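Local coordinates for protein formylmethanofuran--tetrahydromethanopterin formyltransferase (Methanosarcina barkeri, PDB 1M5S) that catalyses the reversible transfer of a formyl group from formylmethanofuran to tetrahydromethanopterin, a step in methanogenesis from carbon dioxide, and works as a homotetramer, at residues F166-D171 with L177-A182; D185-A188 with G192-T195; A259-G264 with Y289-H294; K266-V271 with K275-G280. All blocks are in the same frame, centred on the assembly; numbering follows the deposited sequence.

Contact 1: residues F166-D171 with L177-A182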
loop_
_atom_site.group_PDB
_atom_site.type_symbol
_atom_site.label_atom_id
_atom_site.label_comp_id
_atom_site.label_asym_id
_atom_site.label_seq_id
_atom_site.Cartn_x
_atom_site.Cartn_y
_atom_site.Cartn_z
ATOM N N PHE A 166 -2.804 -6.577 -25.462
ATOM C CA PHE A 166 -2.661 -8.016 -25.648
ATOM C C PHE A 166 -3.566 -8.769 -24.673
ATOM O O PHE A 166 -4.059 -8.193 -23.697
ATOM C CB PHE A 166 -1.194 -8.443 -25.488
ATOM C CG PHE A 166 -0.613 -8.150 -24.128
ATOM C CD1 PHE A 166 -0.697 -9.093 -23.102
ATOM C CD2 PHE A 166 0.022 -6.936 -23.873
ATOM C CE1 PHE A 166 -0.159 -8.827 -21.843
ATOM C CE2 PHE A 166 0.561 -6.662 -22.616
ATOM C CZ PHE A 166 0.467 -7.612 -21.600
ATOM N N PHE A 167 -3.929 -9.991 -25.053
ATOM C CA PHE A 167 -4.801 -10.847 -24.250
ATOM C C PHE A 167 -3.955 -11.886 -23.510
ATOM O O PHE A 167 -2.922 -12.328 -24.015
ATOM C CB PHE A 167 -5.805 -11.574 -25.151
ATOM C CG PHE A 167 -6.946 -10.714 -25.633
ATOM C CD1 PHE A 167 -6.751 -9.386 -25.975
ATOM C CD2 PHE A 167 -8.221 -11.254 -25.769
ATOM C CE1 PHE A 167 -7.808 -8.609 -26.445
ATOM C CE2 PHE A 167 -9.280 -10.485 -26.236
ATOM C CZ PHE A 167 -9.071 -9.162 -26.575
ATOM N N ILE A 168 -4.390 -12.255 -22.309
ATOM C CA ILE A 168 -3.721 -13.284 -21.513
ATOM C C ILE A 168 -4.732 -14.369 -21.194
ATOM O O ILE A 168 -5.722 -14.121 -20.496
ATOM C CB ILE A 168 -3.179 -12.736 -20.162
ATOM C CG1 ILE A 168 -2.244 -11.551 -20.389
ATOM C CG2 ILE A 168 -2.412 -13.829 -19.411
ATOM C CD1 ILE A 168 -1.961 -10.778 -19.115
ATOM N N PHE A 169 -4.495 -15.558 -21.744
ATOM C CA PHE A 169 -5.326 -16.735 -21.483
ATOM C C PHE A 169 -4.701 -17.529 -20.332
ATOM O O PHE A 169 -3.518 -17.866 -20.380
ATOM C CB PHE A 169 -5.386 -17.634 -22.729
ATOM C CG PHE A 169 -6.101 -17.020 -23.900
ATOM C CD1 PHE A 169 -5.639 -15.841 -24.481
ATOM C CD2 PHE A 169 -7.206 -17.652 -24.458
ATOM C CE1 PHE A 169 -6.264 -15.303 -25.599
ATOM C CE2 PHE A 169 -7.838 -17.123 -25.577
ATOM C CZ PHE A 169 -7.366 -15.947 -26.148
ATOM N N GLY A 170 -5.487 -17.839 -19.309
ATOM C CA GLY A 170 -4.947 -18.600 -18.198
ATOM C C GLY A 170 -5.775 -19.827 -17.872
ATOM O O GLY A 170 -6.973 -19.867 -18.168
ATOM N N ASP A 171 -5.161 -20.801 -17.203
ATOM C CA ASP A 171 -5.895 -21.992 -16.778
ATOM C C ASP A 171 -6.945 -21.691 -15.708
ATOM O O ASP A 171 -7.968 -22.369 -15.617
ATOM C CB ASP A 171 -4.933 -23.088 -16.292
ATOM C CG ASP A 171 -4.040 -22.647 -15.138
ATOM O OD1 ASP A 171 -4.083 -21.479 -14.708
ATOM O OD2 ASP A 171 -3.292 -23.507 -14.640
ATOM N N LEU A 177 -5.127 -13.250 -14.026
ATOM C CA LEU A 177 -5.104 -11.960 -13.343
ATOM C C LEU A 177 -3.711 -11.607 -12.822
ATOM O O LEU A 177 -3.286 -10.459 -12.910
ATOM C CB LEU A 177 -6.105 -11.942 -12.185
ATOM C CG LEU A 177 -6.236 -10.606 -11.439
ATOM C CD1 LEU A 177 -6.376 -9.449 -12.436
ATOM C CD2 LEU A 177 -7.432 -10.661 -10.510
ATOM N N THR A 178 -3.019 -12.591 -12.251
ATOM C CA THR A 178 -1.680 -12.366 -11.705
ATOM C C THR A 178 -0.714 -12.004 -12.828
ATOM O O THR A 178 0.125 -11.112 -12.675
ATOM C CB THR A 178 -1.169 -13.614 -10.968
ATOM O OG1 THR A 178 -2.065 -13.913 -9.892
ATOM C CG2 THR A 178 0.229 -13.382 -10.408
ATOM N N ALA A 179 -0.914 -12.636 -13.983
ATOM C CA ALA A 179 -0.140 -12.336 -15.178
ATOM C C ALA A 179 -0.395 -10.899 -15.646
ATOM O O ALA A 179 0.549 -10.154 -15.910
ATOM C CB ALA A 179 -0.482 -13.339 -16.283
ATOM N N ALA A 180 -1.657 -10.480 -15.590
ATOM C CA ALA A 180 -2.048 -9.116 -15.933
ATOM C C ALA A 180 -1.457 -8.123 -14.941
ATOM O O ALA A 180 -0.897 -7.095 -15.327
ATOM C CB ALA A 180 -3.563 -8.996 -15.951
ATOM N N GLU A 181 -1.510 -8.480 -13.663
ATOM C CA GLU A 181 -0.968 -7.630 -12.603
ATOM C C GLU A 181 0.528 -7.395 -12.801
ATOM O O GLU A 181 0.991 -6.253 -12.729
ATOM C CB GLU A 181 -1.224 -8.273 -11.236
ATOM C CG GLU A 181 -0.680 -7.489 -10.062
ATOM C CD GLU A 181 -0.916 -8.174 -8.732
ATOM O OE1 GLU A 181 -1.777 -9.084 -8.659
ATOM O OE2 GLU A 181 -0.260 -7.774 -7.747
ATOM N N ALA A 182 1.265 -8.468 -13.089
ATOM C CA ALA A 182 2.704 -8.380 -13.342
ATOM C C ALA A 182 2.987 -7.522 -14.572
ATOM O O ALA A 182 3.887 -6.680 -14.548
ATOM C CB ALA A 182 3.294 -9.763 -13.532
#
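Ile168 reaches across from the end of strand 147-170 to Ala179 and Ala180 on helix 173-187, the place where a helix layer lies against strands in the alpha/beta sandwich of the FTR proximal lobe. The helix follows the strand after a short turn and turns back to cross over it at a slant, and one branched side chain does most of the bridging. With CG2 anti to the backbone N (the torsion to CG1 is -56°), Ile168 spreads its two arms towards two consecutive helix residues. The short arm, CG2, meets the methyl of Ala179, with 3.7 Å between Ile168 CG2 and Ala179 CB. The long arm continues extended, chi2 166°, and lays CD1 against the helix backbone: Ile168 CD1 is 3.6 Å from Ala180 N. The methyl of Ala180 stands a little further off, with Ile168 CD1 to Ala180 CB at 4.0 Å. The small alanine side chains probably allow this close approach; Ile168 CA and Ala180 CA are 7.2 Å apart.

The contact is buried, and the side chains that meet in it are all apolar, though the long arm also touches the helix backbone. Ala268 of helix 254-268 touches both Ile168 and Ala179, and so closes the same patch from a second helix, while Ile201 covers Leu177 and Ala180. The other face of the strand carries Phe167, T-shaped (edge-to-face) with Phe224, and Phe169, in a cation-pi contact with Lys276. The methyl of Ala179 also lies near the tip of the long arm, Ala179 CB being 4.1 Å from Ile168 CD1.

Contact 2: residues D185-A188 with G192-T195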
loop_
_atom_site.group_PDB
_atom_site.type_symbol
_atom_site.label_atom_id
_atom_site.label_comp_id
_atom_site.label_asym_id
_atom_site.label_seq_id
_atom_site.Cartn_x
_atom_site.Cartn_y
_atom_site.Cartn_z
ATOM N N ASP A 185 2.315 -3.764 -13.670
ATOM C CA ASP A 185 3.395 -3.235 -12.838
ATOM C C ASP A 185 4.615 -2.928 -13.696
ATOM O O ASP A 185 5.342 -1.973 -13.436
ATOM C CB ASP A 185 3.788 -4.239 -11.748
ATOM C CG ASP A 185 2.784 -4.301 -10.607
ATOM O OD1 ASP A 185 2.042 -3.322 -10.377
ATOM O OD2 ASP A 185 2.752 -5.332 -9.911
ATOM N N THR A 186 4.861 -3.777 -14.690
ATOM C CA THR A 186 5.997 -3.606 -15.593
ATOM C C THR A 186 5.800 -2.385 -16.487
ATOM O O THR A 186 6.700 -1.563 -16.639
ATOM C CB THR A 186 6.176 -4.841 -16.484
ATOM O OG1 THR A 186 6.177 -6.009 -15.662
ATOM C CG2 THR A 186 7.486 -4.770 -17.244
ATOM N N ILE A 187 4.600 -2.259 -17.041
ATOM C CA ILE A 187 4.270 -1.140 -17.908
ATOM C C ILE A 187 4.303 0.193 -17.153
ATOM O O ILE A 187 4.730 1.201 -17.708
ATOM C CB ILE A 187 2.893 -1.359 -18.577
ATOM C CG1 ILE A 187 2.971 -2.585 -19.495
ATOM C CG2 ILE A 187 2.479 -0.124 -19.375
ATOM C CD1 ILE A 187 1.639 -3.051 -20.024
ATOM N N ALA A 188 4.016 0.162 -15.851
ATOM C CA ALA A 188 4.037 1.386 -15.050
ATOM C C ALA A 188 5.465 1.856 -14.732
ATOM O O ALA A 188 5.657 2.948 -14.194
ATOM C CB ALA A 188 3.232 1.198 -13.769
ATOM N N GLY A 192 5.948 6.934 -21.326
ATOM C CA GLY A 192 5.245 7.149 -22.575
ATOM C C GLY A 192 3.940 6.401 -22.717
ATOM O O GLY A 192 3.178 6.657 -23.652
ATOM N N THR A 193 3.661 5.490 -21.788
ATOM C CA THR A 193 2.453 4.671 -21.870
ATOM C C THR A 193 1.648 4.666 -20.581
ATOM O O THR A 193 2.191 4.860 -19.494
ATOM C CB THR A 193 2.785 3.211 -22.219
ATOM O OG1 THR A 193 3.897 2.776 -21.428
ATOM C CG2 THR A 193 3.123 3.071 -23.690
ATOM N N ILE A 194 0.346 4.443 -20.725
ATOM C CA ILE A 194 -0.552 4.211 -19.605
ATOM C C ILE A 194 -1.458 3.009 -19.881
ATOM O O ILE A 194 -1.563 2.531 -21.012
ATOM C CB ILE A 194 -1.456 5.446 -19.307
ATOM C CG1 ILE A 194 -2.365 5.761 -20.507
ATOM C CG2 ILE A 194 -0.605 6.639 -18.919
ATOM C CD1 ILE A 194 -3.661 6.482 -20.140
ATOM N N THR A 195 -2.105 2.519 -18.833
ATOM C CA THR A 195 -3.041 1.422 -18.963
ATOM C C THR A 195 -4.339 1.802 -18.245
ATOM O O THR A 195 -4.433 1.700 -17.023
ATOM C CB THR A 195 -2.451 0.110 -18.361
ATOM O OG1 THR A 195 -2.025 0.345 -17.014
ATOM C CG2 THR A 195 -1.250 -0.375 -19.178
#
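Ile187 packs against Thr193 and Thr195, mostly methyl on methyl towards Thr195. Its torsion of -64° to CG1 places CG2 anti to the backbone N, and that methyl is the part that meets both threonines. Ile187 CG2 comes within 3.7 Å of Thr195 CG2. The other arm joins in as well, Ile187 CD1 standing 4.0 Å from Thr195 CG2, so the threonine methyl touches both branches of the isoleucine.

The second kind of meeting is hydroxyl against methyl. Thr193 holds OG1 between its backbone N and carbonyl carbon, chi1 45°, and thereby turns the oxygen to the helix: Thr193 OG1 is 3.8 Å from Ile187 CG2. The two side chains cross at about a right angle. This is the reversal in the alpha/beta sandwich by which the chain leaves helix 173-187 and enters the short strand 193-194, which pairs antiparallel with strand 243-251. Ile247 of that strand touches both Ile187 and Thr195.

Hydrogen bonds belong to the surroundings. Gly192 gives its N to Glu57 OE2 and receives Gln75 NE2 at its O, which ties the entry of the short strand to strands 53-60 and 71-78; its phi of 98° would bring any beta carbon too close to the carbonyl oxygen of the residue before. Thr193 packs in addition on Ser256 and Ala260 of helix 254-268.

Contact 3: residues A259-G264 with Y289-H294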
loop_
_atom_site.group_PDB
_atom_site.type_symbol
_atom_site.label_atom_id
_atom_site.label_comp_id
_atom_site.label_asym_id
_atom_site.label_seq_id
_atom_site.Cartn_x
_atom_site.Cartn_y
_atom_site.Cartn_z
ATOM N N ALA A 259 7.114 -1.083 -26.744
ATOM C CA ALA A 259 7.922 -1.359 -25.564
ATOM C C ALA A 259 7.048 -1.901 -24.432
ATOM O O ALA A 259 7.447 -2.833 -23.729
ATOM C CB ALA A 259 8.648 -0.095 -25.116
ATOM N N ALA A 260 5.836 -1.361 -24.319
ATOM C CA ALA A 260 4.904 -1.738 -23.259
ATOM C C ALA A 260 4.281 -3.107 -23.517
ATOM O O ALA A 260 4.175 -3.922 -22.606
ATOM C CB ALA A 260 3.813 -0.677 -23.113
ATOM N N MET A 261 3.858 -3.352 -24.754
ATOM C CA MET A 261 3.306 -4.649 -25.141
ATOM C C MET A 261 4.333 -5.764 -24.962
ATOM O O MET A 261 4.034 -6.808 -24.383
ATOM C CB MET A 261 2.836 -4.612 -26.596
ATOM C CG MET A 261 1.650 -3.689 -26.826
ATOM S SD MET A 261 1.115 -3.603 -28.552
ATOM C CE MET A 261 0.393 -5.199 -28.770
ATOM N N LYS A 262 5.567 -5.494 -25.375
ATOM C CA LYS A 262 6.635 -6.474 -25.270
ATOM C C LYS A 262 6.975 -6.785 -23.803
ATOM O O LYS A 262 7.009 -7.953 -23.407
ATOM C CB LYS A 262 7.878 -5.972 -26.012
ATOM C CG LYS A 262 9.066 -6.924 -25.986
ATOM C CD LYS A 262 10.231 -6.355 -26.760
ATOM C CE LYS A 262 11.445 -7.245 -26.654
ATOM N NZ LYS A 262 12.554 -6.750 -27.511
ATOM N N ALA A 263 7.208 -5.742 -23.005
ATOM C CA ALA A 263 7.548 -5.905 -21.589
ATOM C C ALA A 263 6.403 -6.558 -20.824
ATOM O O ALA A 263 6.617 -7.463 -20.004
ATOM C CB ALA A 263 7.887 -4.553 -20.970
ATOM N N GLY A 264 5.183 -6.154 -21.165
ATOM C CA GLY A 264 4.003 -6.698 -20.514
ATOM C C GLY A 264 3.801 -8.170 -20.811
ATOM O O GLY A 264 3.450 -8.941 -19.915
ATOM N N TYR A 289 -3.400 2.025 -36.650
ATOM C CA TYR A 289 -2.164 1.459 -36.114
ATOM C C TYR A 289 -2.246 -0.059 -35.917
ATOM O O TYR A 289 -3.224 -0.576 -35.370
ATOM C CB TYR A 289 -1.806 2.151 -34.790
ATOM C CG TYR A 289 -1.633 3.656 -34.898
ATOM C CD1 TYR A 289 -2.681 4.524 -34.582
ATOM C CD2 TYR A 289 -0.424 4.213 -35.327
ATOM C CE1 TYR A 289 -2.532 5.909 -34.694
ATOM C CE2 TYR A 289 -0.261 5.597 -35.443
ATOM C CZ TYR A 289 -1.319 6.438 -35.125
ATOM O OH TYR A 289 -1.162 7.805 -35.230
ATOM N N GLN A 290 -1.260 -0.769 -36.460
ATOM C CA GLN A 290 -1.185 -2.216 -36.310
ATOM C C GLN A 290 0.090 -2.613 -35.576
ATOM O O GLN A 290 1.206 -2.273 -35.999
ATOM C CB GLN A 290 -1.264 -2.921 -37.677
ATOM C CG GLN A 290 0.017 -2.891 -38.528
ATOM C CD GLN A 290 0.425 -4.270 -39.048
ATOM O OE1 GLN A 290 -0.420 -5.140 -39.284
ATOM N NE2 GLN A 290 1.729 -4.466 -39.244
ATOM N N PHE A 291 -0.099 -3.226 -34.410
ATOM C CA PHE A 291 1.009 -3.693 -33.591
ATOM C C PHE A 291 1.017 -5.212 -33.604
ATOM O O PHE A 291 0.149 -5.853 -33.007
ATOM C CB PHE A 291 0.863 -3.164 -32.165
ATOM C CG PHE A 291 0.866 -1.665 -32.078
ATOM C CD1 PHE A 291 -0.329 -0.958 -31.962
ATOM C CD2 PHE A 291 2.064 -0.958 -32.123
ATOM C CE1 PHE A 291 -0.329 0.431 -31.891
ATOM C CE2 PHE A 291 2.072 0.435 -32.052
ATOM C CZ PHE A 291 0.871 1.129 -31.935
ATOM N N LYS A 292 1.873 -5.764 -34.460
ATOM C CA LYS A 292 1.959 -7.203 -34.634
ATOM C C LYS A 292 2.794 -7.813 -33.519
ATOM O O LYS A 292 3.957 -7.440 -33.313
ATOM C CB LYS A 292 2.558 -7.551 -36.008
ATOM C CG LYS A 292 1.530 -7.594 -37.139
ATOM C CD LYS A 292 2.066 -8.299 -38.377
ATOM N N LEU A 293 2.199 -8.787 -32.837
ATOM C CA LEU A 293 2.796 -9.408 -31.662
ATOM C C LEU A 293 4.162 -10.023 -31.956
ATOM O O LEU A 293 5.125 -9.777 -31.230
ATOM C CB LEU A 293 1.844 -10.470 -31.095
ATOM C CG LEU A 293 0.855 -10.059 -29.995
ATOM C CD1 LEU A 293 0.266 -8.691 -30.263
ATOM C CD2 LEU A 293 -0.246 -11.107 -29.887
ATOM N N HIS A 294 4.277 -10.723 -33.081
ATOM C CA HIS A 294 5.517 -11.422 -33.412
ATOM C C HIS A 294 6.664 -10.474 -33.745
ATOM O O HIS A 294 7.839 -10.831 -33.618
ATOM C CB HIS A 294 5.282 -12.383 -34.577
ATOM C CG HIS A 294 4.624 -13.672 -34.176
ATOM N ND1 HIS A 294 4.855 -14.857 -34.833
ATOM C CD2 HIS A 294 3.751 -13.951 -33.183
ATOM C CE1 HIS A 294 4.151 -15.817 -34.266
ATOM N NE2 HIS A 294 3.467 -15.295 -33.257
#
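A Met-aromatic contact joins helix 254-268 to strand 289-292 and the residue that follows it in the buried interior of the proximal lobe's alpha/beta sandwich, with Met261 meeting Phe291 and Leu293. The sulfur comes obliquely to the ring: Met261 SD lies 4.8 Å from the centroid of the Phe291 ring, 41° off its normal. Its nearest neighbour is the root of that side chain, Met261 SD to Phe291 CB being 3.6 Å. The methionine leaves the helix extended, chi2 178°, then bends at the sulfur, chi3 71°, which swings the terminal methyl to the leucine. There Met261 CE rests 3.8 Å from Leu293 CD1, while Met261 CE and Phe291 CB are 4.0 Å apart. An alanine here would take away both sulfur and methyl, and the likely result is a gap beside Phe291 and Leu293, which would lose their common partner. The phenylalanine is covered further by Glu254, Ile257 and Lys258 of the same helix. Met261 also touches Ala13 of strand 12-26, the antiparallel neighbour of strand 289-292, and Ile249 of strand 243-251, so the helix packs over several strands at this point.

Contact 4: residues K266-V271 with K275-G280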
loop_
_atom_site.group_PDB
_atom_site.type_symbol
_atom_site.label_atom_id
_atom_site.label_comp_id
_atom_site.label_asym_id
_atom_site.label_seq_id
_atom_site.Cartn_x
_atom_site.Cartn_y
_atom_site.Cartn_z
ATOM N N LYS A 266 6.201 -10.272 -21.770
ATOM C CA LYS A 266 7.331 -11.014 -21.210
ATOM C C LYS A 266 7.196 -11.223 -19.700
ATOM O O LYS A 266 7.699 -12.207 -19.157
ATOM C CB LYS A 266 8.648 -10.296 -21.525
ATOM C CG LYS A 266 8.941 -10.180 -23.017
ATOM C CD LYS A 266 10.304 -10.733 -23.363
ATOM C CE LYS A 266 11.417 -9.829 -22.881
ATOM N NZ LYS A 266 12.746 -10.425 -23.177
ATOM N N ALA A 267 6.503 -10.301 -19.035
ATOM C CA ALA A 267 6.214 -10.441 -17.609
ATOM C C ALA A 267 5.033 -11.381 -17.374
ATOM O O ALA A 267 5.068 -12.211 -16.469
ATOM C CB ALA A 267 5.939 -9.075 -16.988
ATOM N N ALA A 268 4.025 -11.301 -18.242
ATOM C CA ALA A 268 2.857 -12.176 -18.156
ATOM C C ALA A 268 3.185 -13.661 -18.289
ATOM O O ALA A 268 2.594 -14.489 -17.593
ATOM C CB ALA A 268 1.826 -11.780 -19.202
ATOM N N VAL A 269 4.083 -14.016 -19.203
ATOM C CA VAL A 269 4.379 -15.435 -19.423
ATOM C C VAL A 269 5.281 -16.061 -18.356
ATOM O O VAL A 269 5.614 -17.241 -18.446
ATOM C CB VAL A 269 5.015 -15.707 -20.826
ATOM C CG1 VAL A 269 4.114 -15.174 -21.925
ATOM C CG2 VAL A 269 6.415 -15.106 -20.905
ATOM N N THR A 270 5.677 -15.281 -17.353
ATOM C CA THR A 270 6.447 -15.833 -16.239
ATOM C C THR A 270 5.551 -16.488 -15.190
ATOM O O THR A 270 6.040 -17.211 -14.326
ATOM C CB THR A 270 7.334 -14.758 -15.555
ATOM O OG1 THR A 270 6.514 -13.732 -14.981
ATOM C CG2 THR A 270 8.279 -14.134 -16.558
ATOM N N VAL A 271 4.242 -16.249 -15.293
ATOM C CA VAL A 271 3.256 -16.808 -14.365
ATOM C C VAL A 271 2.814 -18.200 -14.823
ATOM O O VAL A 271 2.259 -18.354 -15.909
ATOM C CB VAL A 271 1.996 -15.892 -14.256
ATOM C CG1 VAL A 271 0.927 -16.545 -13.363
ATOM C CG2 VAL A 271 2.386 -14.515 -13.705
ATOM N N LYS A 275 -1.579 -19.844 -20.730
ATOM C CA LYS A 275 -1.688 -20.766 -21.862
ATOM C C LYS A 275 -1.369 -20.115 -23.204
ATOM O O LYS A 275 -0.791 -20.749 -24.084
ATOM C CB LYS A 275 -3.089 -21.375 -21.912
ATOM C CG LYS A 275 -3.423 -22.253 -20.714
ATOM C CD LYS A 275 -2.357 -23.318 -20.516
ATOM C CE LYS A 275 -2.650 -24.167 -19.300
ATOM N NZ LYS A 275 -1.584 -25.176 -19.098
ATOM N N LYS A 276 -1.736 -18.848 -23.351
ATOM C CA LYS A 276 -1.590 -18.157 -24.624
ATOM C C LYS A 276 -1.619 -16.644 -24.447
ATOM O O LYS A 276 -2.302 -16.123 -23.560
ATOM C CB LYS A 276 -2.711 -18.579 -25.579
ATOM C CG LYS A 276 -2.474 -18.179 -27.031
ATOM C CD LYS A 276 -3.772 -17.875 -27.752
ATOM C CE LYS A 276 -4.379 -19.114 -28.352
ATOM N NZ LYS A 276 -5.546 -18.766 -29.205
ATOM N N ILE A 277 -0.827 -15.953 -25.261
ATOM C CA ILE A 277 -0.940 -14.509 -25.427
ATOM C C ILE A 277 -1.579 -14.234 -26.783
ATOM O O ILE A 277 -1.128 -14.750 -27.808
ATOM C CB ILE A 277 0.448 -13.808 -25.406
ATOM C CG1 ILE A 277 1.149 -14.038 -24.058
ATOM C CG2 ILE A 277 0.288 -12.323 -25.740
ATOM C CD1 ILE A 277 0.424 -13.453 -22.859
ATOM N N SER A 278 -2.612 -13.403 -26.787
ATOM C CA SER A 278 -3.185 -12.916 -28.031
ATOM C C SER A 278 -3.301 -11.391 -28.004
ATOM O O SER A 278 -2.562 -10.728 -27.273
ATOM C CB SER A 278 -4.556 -13.550 -28.265
ATOM O OG SER A 278 -4.986 -13.334 -29.596
ATOM N N ALA A 279 -4.151 -10.848 -28.876
ATOM C CA ALA A 279 -4.379 -9.405 -28.991
ATOM C C ALA A 279 -5.692 -9.148 -29.707
ATOM O O ALA A 279 -6.163 -9.984 -30.475
ATOM C CB ALA A 279 -3.247 -8.744 -29.753
ATOM N N GLY A 280 -6.279 -7.984 -29.452
ATOM C CA GLY A 280 -7.570 -7.664 -30.031
ATOM C C GLY A 280 -7.456 -6.711 -31.201
ATOM O O GLY A 280 -6.763 -5.703 -31.130
#
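Val269 and Ile277 lie opposite each other, their CA atoms 8.1 Å apart, where helix 254-268 gives way to a type I beta turn from Ala268 to Val271 and strand 274-278 passes alongside. The valine supplies one methyl: Val269 CG1 sits 3.8 Å from Ile277 CG1, and the two side chains cross at about a right angle. Val269 has CG1 anti to its carbonyl carbon, chi1 -56°, while CG2 takes the slot between backbone N and carbonyl carbon. Ile277 is folded rather than extended, with chi2 at -63°, and its terminal methyl therefore curls back: Ile277 CD1 is 4.2 Å from Val269 CG1. The same methyl lies more loosely over the last helical residue, Ile277 CD1 to Ala268 CB being 4.3 Å.

This is the helix-on-strand layering of the alpha/beta sandwich. Val6 of strand 6-8 touches both Val269 and Ile277, and Ile8 touches Ile277. The backbone of Ile277 bonds to Glu7 and Glu9, which fixes the strand from which its side chain rises.

The end of the helix is tied to the turn by Thr270, whose hydroxyl donates to the helix carbonyl at 2.6 Å from Thr270 OG1 to Ala267 O, tilted only 15° from the carbonyl plane. Thr270 N gives a second, longer bond to that oxygen, so Ala267 O is gripped twice by one residue. The turn's own closing bond, Val271 N to Ala268 O, is weak. Val269 O, meanwhile, receives Asn4 ND2.

All four contacts join the layers of the proximal lobe mainly by apolar side-chain atoms; every touching residue of contacts 1, 3 and 4 is buried, whereas Thr195 of contact 2 is partly exposed. Contacts 1 and 2 share helix 173-187, one at its middle and one at its later end; contacts 3 and 4 share helix 254-268 in the same way. Contacts 1 and 4 are closest, centres about 6 Å apart, their strands being bonded through Phe167 N and Ser278 O. The chemistry differs: contact 1 is isoleucine on alanines, contact 2 brings in one threonine hydroxyl, contact 3 a sulfur and contact 4 valine on isoleucine. Other subunits flank contacts 1, 2 and 4 but not contact 3.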